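Local coordinates for protein N-acetylcysteine deacetylase (Bacillus subtilis, PDB 1YSJ) that probably removes the acetyl group from N-acetylcysteine, using two bound metal ions, to release cysteine and acetate in the breakdown of S-(2-succino)cysteine, at residues A[224-237]-A[292-305]. The protein carries 1 engineered substitution. Residues are numbered along the deposited sequence; the frame is centred on the assembly and turned at random.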
loop_
_atom_site.group_PDB
_atom_site.type_symbol
_atom_site.label_atom_id
_atom_site.label_comp_id
_atom_site.label_asym_id
_atom_site.label_seq_id
_atom_site.Cartn_x
_atom_site.Cartn_y
_atom_site.Cartn_z
ATOM N N ILE A 224 -18.170 -1.466 3.728
ATOM C CA ILE A 224 -17.130 -1.249 4.745
ATOM C C ILE A 224 -16.178 -0.113 4.353
ATOM O O ILE A 224 -15.927 0.117 3.165
ATOM C CB ILE A 224 -16.327 -2.558 5.064
ATOM C CG1 ILE A 224 -15.414 -2.370 6.284
ATOM C CG2 ILE A 224 -15.546 -3.053 3.840
ATOM C CD1 ILE A 224 -16.153 -2.073 7.575
ATOM N N ASP A 225 -15.654 0.596 5.351
ATOM C CA ASP A 225 -14.638 1.618 5.109
ATOM C C ASP A 225 -13.378 1.396 5.959
ATOM O O ASP A 225 -13.202 2.047 6.994
ATOM C CB ASP A 225 -15.215 3.023 5.332
ATOM C CG ASP A 225 -14.548 4.081 4.459
ATOM O OD1 ASP A 225 -13.483 3.800 3.862
ATOM O OD2 ASP A 225 -15.097 5.200 4.371
ATOM N N PRO A 226 -12.499 0.467 5.527
ATOM C CA PRO A 226 -11.229 0.239 6.225
ATOM C C PRO A 226 -10.205 1.361 6.019
ATOM O O PRO A 226 -9.343 1.566 6.878
ATOM C CB PRO A 226 -10.718 -1.061 5.601
ATOM C CG PRO A 226 -11.313 -1.091 4.251
ATOM C CD PRO A 226 -12.656 -0.433 4.368
ATOM N N ILE A 227 -10.308 2.070 4.894
ATOM C CA ILE A 227 -9.383 3.155 4.544
ATOM C C ILE A 227 -9.532 4.343 5.491
ATOM O O ILE A 227 -8.539 4.845 6.027
ATOM C CB ILE A 227 -9.586 3.641 3.085
ATOM C CG1 ILE A 227 -9.480 2.476 2.091
ATOM C CG2 ILE A 227 -8.606 4.766 2.743
ATOM C CD1 ILE A 227 -8.075 2.108 1.685
ATOM N N ALA A 228 -10.774 4.781 5.686
ATOM C CA ALA A 228 -11.092 5.858 6.619
ATOM C C ALA A 228 -10.632 5.515 8.035
ATOM O O ALA A 228 -10.104 6.373 8.743
ATOM C CB ALA A 228 -12.595 6.160 6.597
ATOM N N ALA A 229 -10.840 4.262 8.436
ATOM C CA ALA A 229 -10.318 3.744 9.694
ATOM C C ALA A 229 -8.789 3.839 9.725
ATOM O O ALA A 229 -8.214 4.362 10.678
ATOM C CB ALA A 229 -10.778 2.301 9.911
ATOM N N ALA A 230 -8.143 3.353 8.668
ATOM C CA ALA A 230 -6.683 3.390 8.570
ATOM C C ALA A 230 -6.123 4.814 8.666
ATOM O O ALA A 230 -5.099 5.033 9.311
ATOM C CB ALA A 230 -6.209 2.704 7.292
ATOM N N GLY A 231 -6.809 5.773 8.040
ATOM C CA GLY A 231 -6.389 7.179 8.050
ATOM C C GLY A 231 -6.379 7.825 9.426
ATOM O O GLY A 231 -5.478 8.602 9.748
ATOM N N GLN A 232 -7.387 7.505 10.233
ATOM C CA GLN A 232 -7.527 8.058 11.582
ATOM C C GLN A 232 -6.532 7.413 12.540
ATOM O O GLN A 232 -6.023 8.069 13.454
ATOM C CB GLN A 232 -8.949 7.838 12.109
ATOM C CG GLN A 232 -10.051 8.500 11.305
ATOM C CD GLN A 232 -10.601 9.737 11.972
ATOM O OE1 GLN A 232 -9.870 10.686 12.252
ATOM N NE2 GLN A 232 -11.900 9.737 12.230
ATOM N N ILE A 233 -6.269 6.125 12.326
ATOM C CA ILE A 233 -5.325 5.363 13.141
ATOM C C ILE A 233 -3.893 5.853 12.922
ATOM O O ILE A 233 -3.107 5.909 13.862
ATOM C CB ILE A 233 -5.456 3.837 12.883
ATOM C CG1 ILE A 233 -6.792 3.330 13.434
ATOM C CG2 ILE A 233 -4.304 3.066 13.529
ATOM C CD1 ILE A 233 -7.236 1.993 12.892
ATOM N N ILE A 234 -3.570 6.225 11.685
ATOM C CA ILE A 234 -2.289 6.863 11.373
ATOM C C ILE A 234 -2.120 8.151 12.188
ATOM O O ILE A 234 -1.076 8.375 12.805
ATOM C CB ILE A 234 -2.155 7.167 9.856
ATOM C CG1 ILE A 234 -1.997 5.869 9.057
ATOM C CG2 ILE A 234 -0.978 8.119 9.582
ATOM C CD1 ILE A 234 -2.286 6.021 7.573
ATOM N N SER A 235 -3.158 8.982 12.194
ATOM C CA SER A 235 -3.135 10.254 12.907
ATOM C C SER A 235 -3.176 10.041 14.418
ATOM O O SER A 235 -2.640 10.849 15.179
ATOM C CB SER A 235 -4.306 11.131 12.465
ATOM O OG SER A 235 -4.371 11.216 11.050
ATOM N N GLY A 236 -3.814 8.951 14.840
ATOM C CA GLY A 236 -3.908 8.596 16.252
ATOM C C GLY A 236 -2.606 8.052 16.814
ATOM O O GLY A 236 -2.213 8.401 17.927
ATOM N N LEU A 237 -1.935 7.198 16.042
ATOM C CA LEU A 237 -0.697 6.560 16.484
ATOM C C LEU A 237 0.532 7.436 16.267
ATOM O O LEU A 237 1.243 7.756 17.223
ATOM C CB LEU A 237 -0.486 5.216 15.777
ATOM C CG LEU A 237 -1.484 4.064 15.888
ATOM C CD1 LEU A 237 -1.026 2.958 14.967
ATOM C CD2 LEU A 237 -1.637 3.552 17.308
HETATM N N MSE A 292 -1.398 1.341 21.818
HETATM C CA MSE A 292 -1.554 1.351 20.363
HETATM C C MSE A 292 -2.674 0.423 19.915
HETATM O O MSE A 292 -3.345 0.687 18.921
HETATM C CB MSE A 292 -0.254 0.932 19.684
HETATM C CG MSE A 292 0.893 1.915 19.845
HETATM SE SE MSE A 292 2.496 1.294 18.916
HETATM C CE MSE A 292 1.815 1.385 17.082
ATOM N N ARG A 293 -2.851 -0.670 20.655
ATOM C CA ARG A 293 -3.902 -1.646 20.400
ATOM C C ARG A 293 -5.270 -1.047 20.715
ATOM O O ARG A 293 -6.201 -1.174 19.922
ATOM C CB ARG A 293 -3.667 -2.899 21.248
ATOM C CG ARG A 293 -4.567 -4.082 20.929
ATOM C CD ARG A 293 -4.532 -5.094 22.067
ATOM N NE ARG A 293 -4.852 -6.449 21.622
ATOM C CZ ARG A 293 -3.958 -7.330 21.173
ATOM N NH1 ARG A 293 -2.669 -7.011 21.099
ATOM N NH2 ARG A 293 -4.353 -8.539 20.794
ATOM N N ARG A 294 -5.368 -0.392 21.873
ATOM C CA ARG A 294 -6.603 0.241 22.336
ATOM C C ARG A 294 -7.093 1.284 21.333
ATOM O O ARG A 294 -8.273 1.318 21.000
ATOM C CB ARG A 294 -6.381 0.885 23.711
ATOM C CG ARG A 294 -7.658 1.257 24.472
ATOM C CD ARG A 294 -7.352 1.962 25.800
ATOM N NE ARG A 294 -6.670 1.090 26.759
ATOM C CZ ARG A 294 -5.359 1.106 27.009
ATOM N NH1 ARG A 294 -4.558 1.955 26.379
ATOM N NH2 ARG A 294 -4.846 0.267 27.898
ATOM N N VAL A 295 -6.165 2.111 20.855
ATOM C CA VAL A 295 -6.429 3.160 19.868
ATOM C C VAL A 295 -6.897 2.575 18.534
ATOM O O VAL A 295 -7.890 3.034 17.967
ATOM C CB VAL A 295 -5.167 4.063 19.661
ATOM C CG1 VAL A 295 -5.260 4.887 18.381
ATOM C CG2 VAL A 295 -4.949 4.975 20.864
ATOM N N ALA A 296 -6.181 1.562 18.046
ATOM C CA ALA A 296 -6.502 0.917 16.771
ATOM C C ALA A 296 -7.848 0.196 16.812
ATOM O O ALA A 296 -8.625 0.266 15.859
ATOM C CB ALA A 296 -5.398 -0.047 16.373
ATOM N N GLU A 297 -8.109 -0.484 17.926
ATOM C CA GLU A 297 -9.317 -1.277 18.108
ATOM C C GLU A 297 -10.554 -0.380 18.195
ATOM O O GLU A 297 -11.588 -0.671 17.582
ATOM C CB GLU A 297 -9.181 -2.141 19.364
ATOM C CG GLU A 297 -9.864 -3.492 19.287
ATOM C CD GLU A 297 -9.317 -4.478 20.312
ATOM O OE1 GLU A 297 -8.128 -4.861 20.210
ATOM O OE2 GLU A 297 -10.082 -4.876 21.216
ATOM N N GLY A 298 -10.428 0.717 18.941
ATOM C CA GLY A 298 -11.514 1.675 19.131
ATOM C C GLY A 298 -11.899 2.397 17.852
ATOM O O GLY A 298 -13.072 2.409 17.476
ATOM N N ILE A 299 -10.915 2.994 17.182
ATOM C CA ILE A 299 -11.163 3.697 15.919
ATOM C C ILE A 299 -11.791 2.776 14.868
ATOM O O ILE A 299 -12.756 3.160 14.212
ATOM C CB ILE A 299 -9.883 4.388 15.357
ATOM C CG1 ILE A 299 -9.443 5.528 16.286
ATOM C CG2 ILE A 299 -10.131 4.910 13.929
ATOM C CD1 ILE A 299 -8.035 6.047 16.043
ATOM N N ALA A 300 -11.248 1.566 14.722
ATOM C CA ALA A 300 -11.766 0.599 13.745
ATOM C C ALA A 300 -13.229 0.240 14.008
ATOM O O ALA A 300 -14.032 0.175 13.074
ATOM C CB ALA A 300 -10.902 -0.655 13.713
ATOM N N ALA A 301 -13.563 0.021 15.283
ATOM C CA ALA A 301 -14.927 -0.306 15.708
ATOM C C ALA A 301 -15.914 0.820 15.405
ATOM O O ALA A 301 -17.094 0.567 15.155
ATOM C CB ALA A 301 -14.957 -0.652 17.186
ATOM N N GLY A 302 -15.423 2.058 15.431
ATOM C CA GLY A 302 -16.214 3.218 15.045
ATOM C C GLY A 302 -16.654 3.163 13.592
ATOM O O GLY A 302 -17.715 3.680 13.240
ATOM N N TYR A 303 -15.840 2.520 12.754
ATOM C CA TYR A 303 -16.108 2.411 11.318
ATOM C C TYR A 303 -16.722 1.072 10.889
ATOM O O TYR A 303 -16.781 0.761 9.696
ATOM C CB TYR A 303 -14.834 2.716 10.518
ATOM C CG TYR A 303 -14.473 4.178 10.549
ATOM C CD1 TYR A 303 -13.608 4.683 11.519
ATOM C CD2 TYR A 303 -15.022 5.068 9.626
ATOM C CE1 TYR A 303 -13.287 6.034 11.560
ATOM C CE2 TYR A 303 -14.708 6.420 9.658
ATOM C CZ TYR A 303 -13.841 6.896 10.625
ATOM O OH TYR A 303 -13.532 8.237 10.653
ATOM N N GLY A 304 -17.188 0.295 11.865
ATOM C CA GLY A 304 -17.790 -1.011 11.604
ATOM C C GLY A 304 -16.776 -2.052 11.167
ATOM O O GLY A 304 -17.138 -3.079 10.587
ATOM N N ALA A 305 -15.504 -1.779 11.448
ATOM C CA ALA A 305 -14.403 -2.661 11.080
ATOM C C ALA A 305 -13.724 -3.200 12.334
ATOM O O ALA A 305 -14.039 -2.777 13.449
ATOM C CB ALA A 305 -13.402 -1.911 10.207
#
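Y303 lays one face of its ring over the first turn of helix 226-237, with A229 N 4.1 Å above the ring plane near its centre. The methyl of A228 comes up to ring atom CE2 at 3.7 Å, while that of A229 approaches CD1 on the other branch of the ring. With CG anti to its carbonyl carbon (chi1 -72°), Y303 reaches along this helix as far as Q232, whose side chain bends at chi2 to meet it. The amide lies at the ring edge, its plane 70° from that of the ring, and Q232 NE2 donates to Y303 OH at 2.7 Å. Replacing Y303 by alanine would remove the ring and hydroxyl, and is likely to leave the Q232 amide without this partner and the A228–A229 turn without its cover. The two helices, antiparallel at 146° with axes 8.9 Å apart, lie side by side on one face of the four-stranded antiparallel sheet, together forming the two-layer alpha/beta sandwich of the M20 dimerisation domain. I233 and M292 also reach the sheet, touching M273 and F206 respectively, and D225 OD1 is hydrogen-bonded to Q238 NE2 of the second subunit. Between the helices, the side chains of I233 and I299 run alongside one another, pointing opposite ways: I299 CG2 wedges against I233 CG1 at 3.7 Å and also touches Q232 CB. A229 and A300 allow the backbones close together, their CA atoms being 5.3 Å apart. Farther along, L237 lies nearly perpendicular to M292, a selenomethionine; its CD2 branch rests on M292 CB at 3.8 Å and its CD1 branch meets the terminal CE. Beyond Y303, a Schellman motif with G304 as C-prime residue ends helix 282-302 and brings A305 CB to 3.8 Å from I224 CD1.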